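Local coordinates for Oxidored_FMN domain-containing protein ([Pseudomonas] geniculata N1, PDB 6L6J), which acts as a 6-hydroxypseudooxynicotine amine oxidase, an oxidoreductase that carries flavin mononucleotide and a [4Fe-4S] cluster, at residues E40-R45 with V90-E95; K46-G51 with P366-E371; Q143-F148 with V201-E206; V167-A172 with S209-A214. One frame throughout, in Å; residues are numbered along the deposited sequence.

Contact 1: E40-R45 with V90-E95; sequences EMIAFR and VAAVKE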
loop_
_atom_site.group_PDB
_atom_site.type_symbol
_atom_site.label_atom_id
_atom_site.label_comp_id
_atom_site.label_asym_id
_atom_site.label_seq_id
_atom_site.Cartn_x
_atom_site.Cartn_y
_atom_site.Cartn_z
ATOM N N GLU A 40 -8.345 7.864 15.384
ATOM C CA GLU A 40 -7.489 7.617 14.189
ATOM C C GLU A 40 -8.414 7.318 12.992
ATOM O O GLU A 40 -8.331 8.018 11.959
ATOM C CB GLU A 40 -6.477 6.507 14.493
ATOM C CG GLU A 40 -5.674 6.765 15.758
ATOM C CD GLU A 40 -4.416 5.933 15.970
ATOM O OE1 GLU A 40 -4.220 4.923 15.241
ATOM O OE2 GLU A 40 -3.653 6.269 16.911
ATOM N N MET A 41 -9.281 6.321 13.147
ATOM C CA MET A 41 -10.301 5.904 12.156
ATOM C C MET A 41 -11.169 7.103 11.737
ATOM O O MET A 41 -11.257 7.380 10.536
ATOM C CB MET A 41 -11.153 4.818 12.801
ATOM C CG MET A 41 -12.257 4.305 11.937
ATOM S SD MET A 41 -12.903 2.834 12.759
ATOM C CE MET A 41 -11.683 1.643 12.214
ATOM N N ILE A 42 -11.761 7.807 12.706
ATOM C CA ILE A 42 -12.611 9.013 12.490
ATOM C C ILE A 42 -11.833 10.021 11.632
ATOM O O ILE A 42 -12.295 10.306 10.534
ATOM C CB ILE A 42 -13.110 9.587 13.835
ATOM C CG1 ILE A 42 -14.295 8.784 14.376
ATOM C CG2 ILE A 42 -13.463 11.058 13.742
ATOM C CD1 ILE A 42 -14.552 8.979 15.872
ATOM N N ALA A 43 -10.698 10.523 12.106
ATOM C CA ALA A 43 -9.858 11.545 11.423
ATOM C C ALA A 43 -9.428 11.028 10.033
ATOM O O ALA A 43 -9.410 11.806 9.057
ATOM C CB ALA A 43 -8.656 11.882 12.290
ATOM N N PHE A 44 -9.080 9.746 9.935
ATOM C CA PHE A 44 -8.681 9.121 8.654
ATOM C C PHE A 44 -9.839 9.269 7.678
ATOM O O PHE A 44 -9.639 9.889 6.655
ATOM C CB PHE A 44 -8.262 7.655 8.811
ATOM C CG PHE A 44 -7.713 7.083 7.530
ATOM C CD1 PHE A 44 -6.369 7.242 7.198
ATOM C CD2 PHE A 44 -8.549 6.434 6.622
ATOM C CE1 PHE A 44 -5.869 6.757 5.995
ATOM C CE2 PHE A 44 -8.050 5.956 5.416
ATOM C CZ PHE A 44 -6.712 6.120 5.107
ATOM N N ARG A 45 -11.000 8.707 7.997
ATOM C CA ARG A 45 -12.171 8.644 7.080
ATOM C C ARG A 45 -12.685 10.065 6.801
ATOM O O ARG A 45 -12.911 10.392 5.636
ATOM C CB ARG A 45 -13.253 7.750 7.690
ATOM C CG ARG A 45 -12.821 6.321 7.984
ATOM C CD ARG A 45 -12.368 5.611 6.740
ATOM N NE ARG A 45 -11.845 4.292 7.034
ATOM C CZ ARG A 45 -11.241 3.494 6.170
ATOM N NH1 ARG A 45 -11.082 3.876 4.917
ATOM N NH2 ARG A 45 -10.816 2.303 6.561
ATOM N N VAL A 90 -19.577 7.283 10.890
ATOM C CA VAL A 90 -20.697 7.661 9.980
ATOM C C VAL A 90 -20.867 9.185 9.974
ATOM O O VAL A 90 -20.948 9.764 8.875
ATOM C CB VAL A 90 -22.001 6.943 10.382
ATOM C CG1 VAL A 90 -23.205 7.392 9.560
ATOM C CG2 VAL A 90 -21.823 5.428 10.283
ATOM N N ALA A 91 -20.908 9.811 11.142
ATOM C CA ALA A 91 -21.171 11.261 11.319
ATOM C C ALA A 91 -20.076 12.078 10.629
ATOM O O ALA A 91 -20.432 13.031 9.894
ATOM C CB ALA A 91 -21.282 11.615 12.774
ATOM N N ALA A 92 -18.812 11.695 10.804
ATOM C CA ALA A 92 -17.630 12.375 10.217
ATOM C C ALA A 92 -17.610 12.193 8.696
ATOM O O ALA A 92 -16.986 13.032 7.992
ATOM C CB ALA A 92 -16.361 11.853 10.845
ATOM N N VAL A 93 -18.269 11.147 8.195
ATOM C CA VAL A 93 -18.367 10.843 6.732
ATOM C C VAL A 93 -19.599 11.572 6.164
ATOM O O VAL A 93 -19.410 12.421 5.248
ATOM C CB VAL A 93 -18.366 9.319 6.468
ATOM C CG1 VAL A 93 -18.889 8.922 5.097
ATOM C CG2 VAL A 93 -16.977 8.741 6.663
ATOM N N LYS A 94 -20.798 11.323 6.716
ATOM C CA LYS A 94 -22.079 11.891 6.199
ATOM C C LYS A 94 -22.070 13.425 6.287
ATOM O O LYS A 94 -22.840 14.040 5.555
ATOM C CB LYS A 94 -23.280 11.281 6.929
ATOM C CG LYS A 94 -23.550 9.819 6.607
ATOM C CD LYS A 94 -24.902 9.292 7.048
ATOM C CE LYS A 94 -26.075 9.797 6.227
ATOM N NZ LYS A 94 -25.937 9.542 4.761
ATOM N N GLU A 95 -21.227 14.002 7.148
ATOM C CA GLU A 95 -21.100 15.457 7.406
ATOM C C GLU A 95 -20.833 16.205 6.111
ATOM O O GLU A 95 -21.484 17.206 5.898
ATOM C CB GLU A 95 -19.974 15.754 8.396
ATOM C CG GLU A 95 -19.609 17.229 8.444
ATOM C CD GLU A 95 -19.174 17.791 9.787
ATOM O OE1 GLU A 95 -19.513 17.170 10.830
ATOM O OE2 GLU A 95 -18.505 18.864 9.787
#

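Contact 2: K46-G51 with P366-E371; sequences KARAEG and PSAGEE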
loop_
_atom_site.group_PDB
_atom_site.type_symbol
_atom_site.label_atom_id
_atom_site.label_comp_id
_atom_site.label_asym_id
_atom_site.label_seq_id
_atom_site.Cartn_x
_atom_site.Cartn_y
_atom_site.Cartn_z
ATOM N N LYS A 46 -12.816 10.907 7.823
ATOM C CA LYS A 46 -13.247 12.328 7.662
ATOM C C LYS A 46 -12.510 12.971 6.470
ATOM O O LYS A 46 -13.174 13.616 5.615
ATOM C CB LYS A 46 -13.026 13.130 8.949
ATOM C CG LYS A 46 -13.755 14.469 9.013
ATOM C CD LYS A 46 -13.496 15.257 10.310
ATOM C CE LYS A 46 -13.474 16.769 10.130
ATOM N NZ LYS A 46 -12.380 17.410 10.909
ATOM N N ALA A 47 -11.192 12.802 6.393
ATOM C CA ALA A 47 -10.344 13.488 5.392
ATOM C C ALA A 47 -10.817 13.137 3.970
ATOM O O ALA A 47 -10.720 13.993 3.040
ATOM C CB ALA A 47 -8.898 13.127 5.603
ATOM N N ARG A 48 -11.317 11.915 3.789
ATOM C CA ARG A 48 -11.725 11.399 2.452
ATOM C C ARG A 48 -13.150 11.879 2.111
ATOM O O ARG A 48 -13.409 12.185 0.936
ATOM C CB ARG A 48 -11.472 9.888 2.420
ATOM C CG ARG A 48 -10.076 9.573 1.907
ATOM C CD ARG A 48 -9.228 8.777 2.861
ATOM N NE ARG A 48 -7.820 9.088 2.728
ATOM C CZ ARG A 48 -7.032 9.452 3.727
ATOM N NH1 ARG A 48 -7.514 9.571 4.952
ATOM N NH2 ARG A 48 -5.743 9.672 3.512
ATOM N N ALA A 49 -14.016 12.031 3.105
ATOM C CA ALA A 49 -15.268 12.804 2.967
ATOM C C ALA A 49 -14.929 14.286 2.662
ATOM O O ALA A 49 -15.454 14.850 1.690
ATOM C CB ALA A 49 -16.104 12.616 4.216
ATOM N N GLU A 50 -14.041 14.897 3.446
ATOM C CA GLU A 50 -13.583 16.302 3.246
ATOM C C GLU A 50 -13.122 16.461 1.788
ATOM O O GLU A 50 -13.511 17.441 1.179
ATOM C CB GLU A 50 -12.494 16.627 4.274
ATOM C CG GLU A 50 -12.586 17.995 4.905
ATOM C CD GLU A 50 -11.729 18.147 6.160
ATOM O OE1 GLU A 50 -12.082 17.525 7.227
ATOM O OE2 GLU A 50 -10.701 18.896 6.099
ATOM N N GLY A 51 -12.367 15.492 1.238
ATOM C CA GLY A 51 -11.763 15.514 -0.116
ATOM C C GLY A 51 -12.745 15.300 -1.264
ATOM O O GLY A 51 -12.378 15.596 -2.420
ATOM N N PRO A 366 2.424 11.654 3.625
ATOM C CA PRO A 366 2.783 11.417 5.033
ATOM C C PRO A 366 1.630 11.557 6.057
ATOM O O PRO A 366 1.697 10.889 7.110
ATOM C CB PRO A 366 3.840 12.498 5.305
ATOM C CG PRO A 366 4.485 12.707 3.949
ATOM C CD PRO A 366 3.349 12.582 2.957
ATOM N N SER A 367 0.611 12.367 5.722
ATOM C CA SER A 367 -0.589 12.656 6.550
ATOM C C SER A 367 -1.418 11.379 6.760
ATOM O O SER A 367 -2.117 11.289 7.805
ATOM C CB SER A 367 -1.443 13.762 5.933
ATOM O OG SER A 367 -2.683 13.260 5.441
ATOM N N ALA A 368 -1.374 10.438 5.810
ATOM C CA ALA A 368 -2.146 9.172 5.872
ATOM C C ALA A 368 -1.773 8.452 7.166
ATOM O O ALA A 368 -0.606 8.104 7.294
ATOM C CB ALA A 368 -1.875 8.297 4.666
ATOM N N GLY A 369 -2.746 8.286 8.073
ATOM C CA GLY A 369 -2.599 7.603 9.373
ATOM C C GLY A 369 -1.993 8.491 10.449
ATOM O O GLY A 369 -1.749 7.959 11.548
ATOM N N GLU A 370 -1.747 9.771 10.142
ATOM C CA GLU A 370 -1.232 10.791 11.096
ATOM C C GLU A 370 -2.279 11.887 11.354
ATOM O O GLU A 370 -1.926 12.869 12.067
ATOM C CB GLU A 370 0.016 11.494 10.545
ATOM C CG GLU A 370 1.207 10.594 10.303
ATOM C CD GLU A 370 1.638 9.765 11.491
ATOM O OE1 GLU A 370 1.859 10.346 12.580
ATOM O OE2 GLU A 370 1.751 8.519 11.307
ATOM N N GLU A 371 -3.478 11.782 10.768
ATOM C CA GLU A 371 -4.535 12.839 10.839
ATOM C C GLU A 371 -4.815 13.188 12.319
ATOM O O GLU A 371 -4.831 14.399 12.669
ATOM C CB GLU A 371 -5.817 12.398 10.117
ATOM C CG GLU A 371 -5.655 12.143 8.620
ATOM C CD GLU A 371 -5.287 10.726 8.171
ATOM O OE1 GLU A 371 -4.929 9.874 9.004
ATOM O OE2 GLU A 371 -5.347 10.479 6.952
HETATM O O HOH W 1 -4.603 11.845 4.934
#

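Contact 3: Q143-F148 with V201-E206; sequences QDIADF and VRLLRE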
loop_
_atom_site.group_PDB
_atom_site.type_symbol
_atom_site.label_atom_id
_atom_site.label_comp_id
_atom_site.label_asym_id
_atom_site.label_seq_id
_atom_site.Cartn_x
_atom_site.Cartn_y
_atom_site.Cartn_z
ATOM N N GLN A 143 -26.694 -26.271 12.266
ATOM C CA GLN A 143 -27.064 -25.326 13.355
ATOM C C GLN A 143 -26.048 -24.166 13.412
ATOM O O GLN A 143 -26.450 -23.034 13.667
ATOM C CB GLN A 143 -27.170 -26.069 14.690
ATOM C CG GLN A 143 -27.715 -25.211 15.838
ATOM C CD GLN A 143 -29.056 -24.564 15.557
ATOM O OE1 GLN A 143 -30.079 -25.228 15.384
ATOM N NE2 GLN A 143 -29.062 -23.241 15.495
ATOM N N ASP A 144 -24.767 -24.433 13.169
ATOM C CA ASP A 144 -23.710 -23.387 13.094
ATOM C C ASP A 144 -24.003 -22.465 11.896
ATOM O O ASP A 144 -23.776 -21.259 12.026
ATOM C CB ASP A 144 -22.317 -24.014 12.988
ATOM C CG ASP A 144 -21.862 -24.738 14.236
ATOM O OD1 ASP A 144 -21.880 -24.114 15.296
ATOM O OD2 ASP A 144 -21.462 -25.916 14.127
ATOM N N ILE A 145 -24.475 -23.021 10.770
ATOM C CA ILE A 145 -24.850 -22.256 9.539
ATOM C C ILE A 145 -26.037 -21.325 9.846
ATOM O O ILE A 145 -25.996 -20.136 9.418
ATOM C CB ILE A 145 -25.141 -23.203 8.354
ATOM C CG1 ILE A 145 -23.877 -23.947 7.928
ATOM C CG2 ILE A 145 -25.769 -22.440 7.190
ATOM C CD1 ILE A 145 -23.943 -24.556 6.558
ATOM N N ALA A 146 -27.061 -21.833 10.537
ATOM C CA ALA A 146 -28.231 -21.032 10.981
ATOM C C ALA A 146 -27.739 -19.878 11.853
ATOM O O ALA A 146 -28.227 -18.773 11.651
ATOM C CB ALA A 146 -29.228 -21.885 11.727
ATOM N N ASP A 147 -26.810 -20.156 12.772
ATOM C CA ASP A 147 -26.225 -19.146 13.695
ATOM C C ASP A 147 -25.486 -18.071 12.883
ATOM O O ASP A 147 -25.571 -16.903 13.233
ATOM C CB ASP A 147 -25.296 -19.780 14.735
ATOM C CG ASP A 147 -26.001 -20.598 15.799
ATOM O OD1 ASP A 147 -27.232 -20.716 15.733
ATOM O OD2 ASP A 147 -25.306 -21.119 16.690
ATOM N N PHE A 148 -24.781 -18.460 11.832
ATOM C CA PHE A 148 -23.944 -17.551 11.005
ATOM C C PHE A 148 -24.847 -16.516 10.305
ATOM O O PHE A 148 -24.465 -15.317 10.228
ATOM C CB PHE A 148 -23.075 -18.367 10.041
ATOM C CG PHE A 148 -22.553 -17.599 8.856
ATOM C CD1 PHE A 148 -23.348 -17.384 7.746
ATOM C CD2 PHE A 148 -21.258 -17.104 8.837
ATOM C CE1 PHE A 148 -22.858 -16.697 6.650
ATOM C CE2 PHE A 148 -20.766 -16.418 7.740
ATOM C CZ PHE A 148 -21.571 -16.215 6.652
ATOM N N VAL A 201 -23.023 -22.129 -3.756
ATOM C CA VAL A 201 -23.424 -20.693 -3.781
ATOM C C VAL A 201 -24.535 -20.427 -2.747
ATOM O O VAL A 201 -24.765 -19.256 -2.450
ATOM C CB VAL A 201 -23.846 -20.260 -5.197
ATOM C CG1 VAL A 201 -25.321 -20.539 -5.469
ATOM C CG2 VAL A 201 -23.514 -18.791 -5.441
ATOM N N ARG A 202 -25.181 -21.469 -2.225
ATOM C CA ARG A 202 -26.365 -21.385 -1.322
ATOM C C ARG A 202 -26.090 -20.423 -0.152
ATOM O O ARG A 202 -27.002 -19.629 0.214
ATOM C CB ARG A 202 -26.727 -22.778 -0.787
ATOM C CG ARG A 202 -27.940 -22.796 0.140
ATOM C CD ARG A 202 -28.410 -24.190 0.550
ATOM N NE ARG A 202 -28.367 -25.129 -0.562
ATOM C CZ ARG A 202 -29.189 -25.105 -1.611
ATOM N NH1 ARG A 202 -30.153 -24.203 -1.692
ATOM N NH2 ARG A 202 -29.039 -25.981 -2.590
ATOM N N LEU A 203 -24.909 -20.492 0.462
ATOM C CA LEU A 203 -24.666 -19.700 1.684
ATOM C C LEU A 203 -24.613 -18.217 1.306
ATOM O O LEU A 203 -25.215 -17.403 2.046
ATOM C CB LEU A 203 -23.386 -20.152 2.377
ATOM C CG LEU A 203 -23.145 -19.530 3.748
ATOM C CD1 LEU A 203 -24.436 -19.437 4.553
ATOM C CD2 LEU A 203 -22.107 -20.317 4.523
ATOM N N LEU A 204 -23.939 -17.890 0.197
ATOM C CA LEU A 204 -23.827 -16.504 -0.329
ATOM C C LEU A 204 -25.221 -15.964 -0.676
ATOM O O LEU A 204 -25.494 -14.813 -0.308
ATOM C CB LEU A 204 -22.913 -16.456 -1.560
ATOM C CG LEU A 204 -22.872 -15.092 -2.256
ATOM C CD1 LEU A 204 -22.407 -14.001 -1.298
ATOM C CD2 LEU A 204 -21.996 -15.120 -3.480
ATOM N N ARG A 205 -26.046 -16.739 -1.383
ATOM C CA ARG A 205 -27.436 -16.349 -1.765
ATOM C C ARG A 205 -28.267 -16.156 -0.488
ATOM O O ARG A 205 -28.809 -15.067 -0.303
ATOM C CB ARG A 205 -28.034 -17.382 -2.738
ATOM C CG ARG A 205 -29.554 -17.505 -2.739
ATOM C CD ARG A 205 -30.040 -18.741 -3.483
ATOM N NE ARG A 205 -30.051 -18.517 -4.927
ATOM C CZ ARG A 205 -29.509 -19.313 -5.857
ATOM N NH1 ARG A 205 -28.894 -20.443 -5.528
ATOM N NH2 ARG A 205 -29.596 -18.973 -7.131
ATOM N N GLU A 206 -28.356 -17.174 0.366
ATOM C CA GLU A 206 -29.179 -17.162 1.614
ATOM C C GLU A 206 -28.788 -15.986 2.530
ATOM O O GLU A 206 -29.662 -15.417 3.165
ATOM C CB GLU A 206 -29.009 -18.475 2.381
ATOM C CG GLU A 206 -29.709 -19.657 1.744
ATOM C CD GLU A 206 -29.581 -20.924 2.565
ATOM O OE1 GLU A 206 -28.604 -21.038 3.326
ATOM O OE2 GLU A 206 -30.471 -21.785 2.453
#

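Contact 4: V167-A172 with S209-A214; sequences VYVYCA and SDVKDA. With FMN (flavin mononucleotide), chain B.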
loop_
_atom_site.group_PDB
_atom_site.type_symbol
_atom_site.label_atom_id
_atom_site.label_comp_id
_atom_site.label_asym_id
_atom_site.label_seq_id
_atom_site.Cartn_x
_atom_site.Cartn_y
_atom_site.Cartn_z
ATOM N N VAL A 167 -24.467 -1.414 3.270
ATOM C CA VAL A 167 -24.114 -2.572 4.137
ATOM C C VAL A 167 -23.690 -3.705 3.205
ATOM O O VAL A 167 -24.489 -4.017 2.310
ATOM C CB VAL A 167 -25.309 -2.939 5.035
ATOM C CG1 VAL A 167 -25.089 -4.191 5.858
ATOM C CG2 VAL A 167 -25.676 -1.779 5.944
ATOM N N TYR A 168 -22.487 -4.275 3.398
ATOM C CA TYR A 168 -21.848 -5.239 2.448
ATOM C C TYR A 168 -22.165 -6.693 2.836
ATOM O O TYR A 168 -22.483 -6.995 4.028
ATOM C CB TYR A 168 -20.329 -5.054 2.340
ATOM C CG TYR A 168 -19.866 -4.075 1.286
ATOM C CD1 TYR A 168 -19.856 -2.707 1.512
ATOM C CD2 TYR A 168 -19.367 -4.521 0.080
ATOM C CE1 TYR A 168 -19.383 -1.808 0.564
ATOM C CE2 TYR A 168 -18.883 -3.639 -0.869
ATOM C CZ TYR A 168 -18.900 -2.275 -0.642
ATOM O OH TYR A 168 -18.455 -1.416 -1.614
ATOM N N VAL A 169 -22.110 -7.567 1.829
ATOM C CA VAL A 169 -21.982 -9.043 1.982
ATOM C C VAL A 169 -20.637 -9.408 1.352
ATOM O O VAL A 169 -20.452 -9.135 0.157
ATOM C CB VAL A 169 -23.166 -9.790 1.341
ATOM C CG1 VAL A 169 -22.806 -11.192 0.899
ATOM C CG2 VAL A 169 -24.363 -9.833 2.275
ATOM N N TYR A 170 -19.689 -9.914 2.137
ATOM C CA TYR A 170 -18.263 -9.955 1.725
ATOM C C TYR A 170 -17.902 -11.368 1.294
ATOM O O TYR A 170 -17.960 -12.304 2.127
ATOM C CB TYR A 170 -17.361 -9.503 2.863
ATOM C CG TYR A 170 -15.896 -9.498 2.539
ATOM C CD1 TYR A 170 -15.407 -8.733 1.500
ATOM C CD2 TYR A 170 -14.988 -10.210 3.298
ATOM C CE1 TYR A 170 -14.052 -8.688 1.206
ATOM C CE2 TYR A 170 -13.632 -10.163 3.024
ATOM C CZ TYR A 170 -13.163 -9.405 1.975
ATOM O OH TYR A 170 -11.840 -9.354 1.678
ATOM N N CYS A 171 -17.523 -11.506 0.030
ATOM C CA CYS A 171 -17.105 -12.793 -0.572
ATOM C C CYS A 171 -15.944 -12.552 -1.535
ATOM O O CYS A 171 -16.165 -12.630 -2.737
ATOM C CB CYS A 171 -18.281 -13.449 -1.273
ATOM S SG CYS A 171 -17.864 -15.071 -1.939
ATOM N N ALA A 172 -14.750 -12.291 -0.999
ATOM C CA ALA A 172 -13.563 -11.838 -1.760
ATOM C C ALA A 172 -12.275 -12.122 -0.989
ATOM O O ALA A 172 -12.371 -12.692 0.093
ATOM C CB ALA A 172 -13.691 -10.361 -2.083
ATOM N N SER A 209 -29.858 -12.379 0.738
ATOM C CA SER A 209 -31.330 -12.306 0.918
ATOM C C SER A 209 -31.675 -11.909 2.360
ATOM O O SER A 209 -32.595 -11.084 2.522
ATOM C CB SER A 209 -31.980 -13.616 0.535
ATOM O OG SER A 209 -33.278 -13.749 1.100
ATOM N N ASP A 210 -30.999 -12.477 3.375
ATOM C CA ASP A 210 -31.313 -12.185 4.807
ATOM C C ASP A 210 -31.016 -10.719 5.110
ATOM O O ASP A 210 -31.826 -10.088 5.794
ATOM C CB ASP A 210 -30.574 -13.105 5.771
ATOM C CG ASP A 210 -31.131 -14.508 5.724
ATOM O OD1 ASP A 210 -32.110 -14.714 4.965
ATOM O OD2 ASP A 210 -30.556 -15.384 6.401
ATOM N N VAL A 211 -29.908 -10.208 4.586
ATOM C CA VAL A 211 -29.436 -8.821 4.840
ATOM C C VAL A 211 -30.362 -7.851 4.087
ATOM O O VAL A 211 -30.753 -6.800 4.654
ATOM C CB VAL A 211 -27.968 -8.662 4.418
ATOM C CG1 VAL A 211 -27.478 -7.257 4.707
ATOM C CG2 VAL A 211 -27.055 -9.688 5.084
ATOM N N LYS A 212 -30.733 -8.196 2.857
ATOM C CA LYS A 212 -31.676 -7.388 2.045
ATOM C C LYS A 212 -33.006 -7.286 2.803
ATOM O O LYS A 212 -33.509 -6.169 2.942
ATOM C CB LYS A 212 -31.815 -7.963 0.636
ATOM C CG LYS A 212 -31.723 -6.913 -0.463
ATOM C CD LYS A 212 -31.873 -7.485 -1.854
ATOM C CE LYS A 212 -32.828 -6.684 -2.715
ATOM N NZ LYS A 212 -33.259 -7.460 -3.897
ATOM N N ASP A 213 -33.522 -8.390 3.335
ATOM C CA ASP A 213 -34.812 -8.382 4.081
ATOM C C ASP A 213 -34.611 -7.566 5.357
ATOM O O ASP A 213 -35.511 -6.819 5.729
ATOM C CB ASP A 213 -35.335 -9.798 4.360
ATOM C CG ASP A 213 -35.420 -10.682 3.113
ATOM O OD1 ASP A 213 -35.535 -10.115 1.969
ATOM O OD2 ASP A 213 -35.335 -11.938 3.275
ATOM N N ALA A 214 -33.437 -7.679 5.970
ATOM C CA ALA A 214 -33.093 -7.020 7.250
ATOM C C ALA A 214 -33.093 -5.487 7.093
ATOM O O ALA A 214 -33.778 -4.833 7.888
ATOM C CB ALA A 214 -31.771 -7.549 7.753
HETATM N N1 FMN B . -10.112 -4.904 0.572
HETATM C C2 FMN B . -11.113 -5.421 1.354
HETATM O O2 FMN B . -12.064 -5.961 0.781
HETATM N N3 FMN B . -11.153 -5.353 2.691
HETATM C C4 FMN B . -10.167 -4.751 3.378
HETATM O O4 FMN B . -10.203 -4.694 4.606
HETATM C C4A FMN B . -9.017 -4.182 2.622
HETATM N N5 FMN B . -7.989 -3.568 3.254
HETATM C C5A FMN B . -7.008 -2.998 2.517
HETATM C C6 FMN B . -5.987 -2.300 3.157
HETATM C C7 FMN B . -5.001 -1.705 2.396
HETATM C C7M FMN B . -3.890 -1.023 3.095
HETATM C C8 FMN B . -5.033 -1.769 0.930
HETATM C C8M FMN B . -3.952 -1.162 0.086
HETATM C C9 FMN B . -6.031 -2.449 0.283
HETATM C C9A FMN B . -7.039 -3.064 1.012
HETATM N N10 FMN B . -8.096 -3.723 0.368
HETATM C C10 FMN B . -9.078 -4.279 1.149
HETATM C "C1'" FMN B . -8.195 -3.826 -1.123
HETATM C "C2'" FMN B . -8.764 -2.549 -1.711
HETATM O "O2'" FMN B . -10.109 -2.458 -1.277
HETATM C "C3'" FMN B . -8.737 -2.532 -3.209
HETATM O "O3'" FMN B . -9.601 -3.559 -3.697
HETATM C "C4'" FMN B . -7.345 -2.713 -3.816
HETATM O "O4'" FMN B . -6.379 -1.911 -3.096
HETATM C "C5'" FMN B . -7.343 -2.381 -5.301
HETATM O "O5'" FMN B . -7.706 -1.020 -5.452
HETATM P P FMN B . -6.569 0.128 -5.571
HETATM O O1P FMN B . -5.807 -0.175 -6.841
HETATM O O2P FMN B . -7.389 1.379 -5.619
HETATM O O3P FMN B . -5.732 -0.005 -4.314
#

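Contact 1: E40-R45 with V90-E95
Ala92, Arg45 and Val93 carry most of the meeting of helices 38-51 and 83-94, which lie next to each other on the outside of the FMN-binding barrel. The methyl group of Ala92 points at the other helix and meets the branch methyl CG2 of Ile42, with Ala92 CB 4.2 Å from Ile42 CG2. So small a residue lets the backbones come close, the CA atoms of Ile42 and Ala92 being 6.5 Å apart, while the beta-branched isoleucine supplies the bulk from its own side. One turn further along helix 38-51, Arg45 CB lies 4.0 Å from CG2 of Val93, the residue after Ala92. Only the root of the arginine serves this contact. Its chain, with CG anti to the carbonyl carbon (chi1 -59°), bends again at chi2 and leads the guanidinium away to a salt bridge with Glu59 and a hydrogen bond to His29 O. Phe44 CD2 lies over one face of the guanidinium, toward its rim. Val93 and Arg45 both also rest on Val56 of strand 55-62. The segments meet through aliphatic groups, without a polar bond between them, and the charge of Arg45 is probably balanced by Glu59, with His29 O a further acceptor.

Contact 2: K46-G51 with P366-E371
A buried salt bridge from Arg48 of helix 38-51 to Glu371 is the compact part of the contact. Arg48 NH1 donates to Glu371 OE2 over 3.1 Å, nearly straight (168°). The oxygen lies at the guanidinium edge, in its plane, but is met from above the carboxylate plane, the groups standing 84° apart. Glu371 CG, anti to the carbonyl carbon (chi1 -62°), and a bend at chi2 bring the carboxylate to that edge. NH1 also binds Phe44 O, and NE binds Ser323 O. Ala368 CB, near cluster ligand Cys362, touches Arg48 NH2 loosely at 4.3 Å. A water links Arg48 NH2, Ser367 OG and Glu371 OE2, though two distances are doubtfully short. On the partly exposed, slacker side Lys46 NZ and Glu50 OE1 form a long pair, 3.7 Å apart, not touching the loop. A leucine in place of Arg48 would probably leave the Glu371 carboxylate without its charged mate. Arginine suits this place, serving carboxylate, backbone oxygens and water, and the opposite charges probably offset each other.

Contact 3: Q143-F148 with V201-E206
This is a buried, wholly apolar contact between two neighbouring helices on the outer layer of the barrel, helix 142-162 and helix 197-215, and Leu203 is its centre. Its methyl CD1 reaches toward the other helix and touches two side chains one turn apart there: it lies 3.8 Å from Phe148 CE1 and 4.2 Å from Ile145 CG2. Two atoms along the same side of the phenyl ring, CD1 and CE1, take up the leucine methyl, which approaches obliquely. The torsions account for this. Leu203 has CG anti to its own nitrogen (chi1 -172°), which sends the branched end out across the gap, and Phe148 likewise extends its ring with chi1 160°. A leucine, with its branched end, suits a separation of 8.3 Å between the CA atoms of Ile145 and Leu203. Short helix 177-182 adds to this core, its Leu178 touching both Phe148 and Leu203. Polar groups find partners beside this core: Gln143 NE2 bonds Asp147 OD1 at 3.1 Å within its own helix, and Glu206 OE1 binds the hydroxyl of Tyr193. Such side-by-side packing of neighbouring helices, joined through hydrophobic residues, is characteristic of the outer layer of a TIM barrel.

Contact 4: V167-A172 with S209-A214
In this TIM barrel, strand 166-171 is backed by helix 197-215, the long outer helix that comes after it, beyond the short helix 177-182. Val211 CG1 meets Val167 CG1 at a slant, 4.1 Å away, and Val211 CG2 meets Val169 CG2 at 3.9 Å, these two side chains passing alongside in opposite directions. One helix residue thus spans two outward-facing strand residues. Compact, beta-branched valines suit both an extended strand and the close layer between sheet and helix. Helix 142-162 closes over the same spot, with Ala156 touching Val167 and Val211. Tyr170 belongs to the flavin pocket; its CG is anti to the backbone N (chi1 -179°), which directs the ring toward the cofactor. The Tyr170 hydroxyl binds His173 ND1. Replacing Tyr170 by an alanine would probably leave His173 without this partner and open a gap beside the flavin. Ala172 N lies over the centre of the tyrosine ring, and Tyr170 CE1, beside the hydroxyl-bearing CZ, stands 3.4 Å from FMN O2.

How the contacts relate
Contacts 1, 3 and 4 belong to the eight-stranded parallel barrel that holds the flavin, whereas contact 2 fastens that barrel to the loop following the cluster-binding region. Contacts 1 and 2 share helix 38-51, have centres 9 Å apart and touch, Phe44 and Ala43 meeting Glu371. Contacts 3 and 4 share helix 197-215, with centres 11 Å apart, and Leu204 packs on Val169 and Cys171. The centres of contacts 1 and 3 are 32 Å from each other. Along the chain, contact 1 closes before 3 and 4 begin, and contact 2 spans both; the segments of 1 and 2 alternate, as do those of 3 and 4. Local packing thus builds the barrel, while contact 2 joins it to the loop beyond the cluster cysteines.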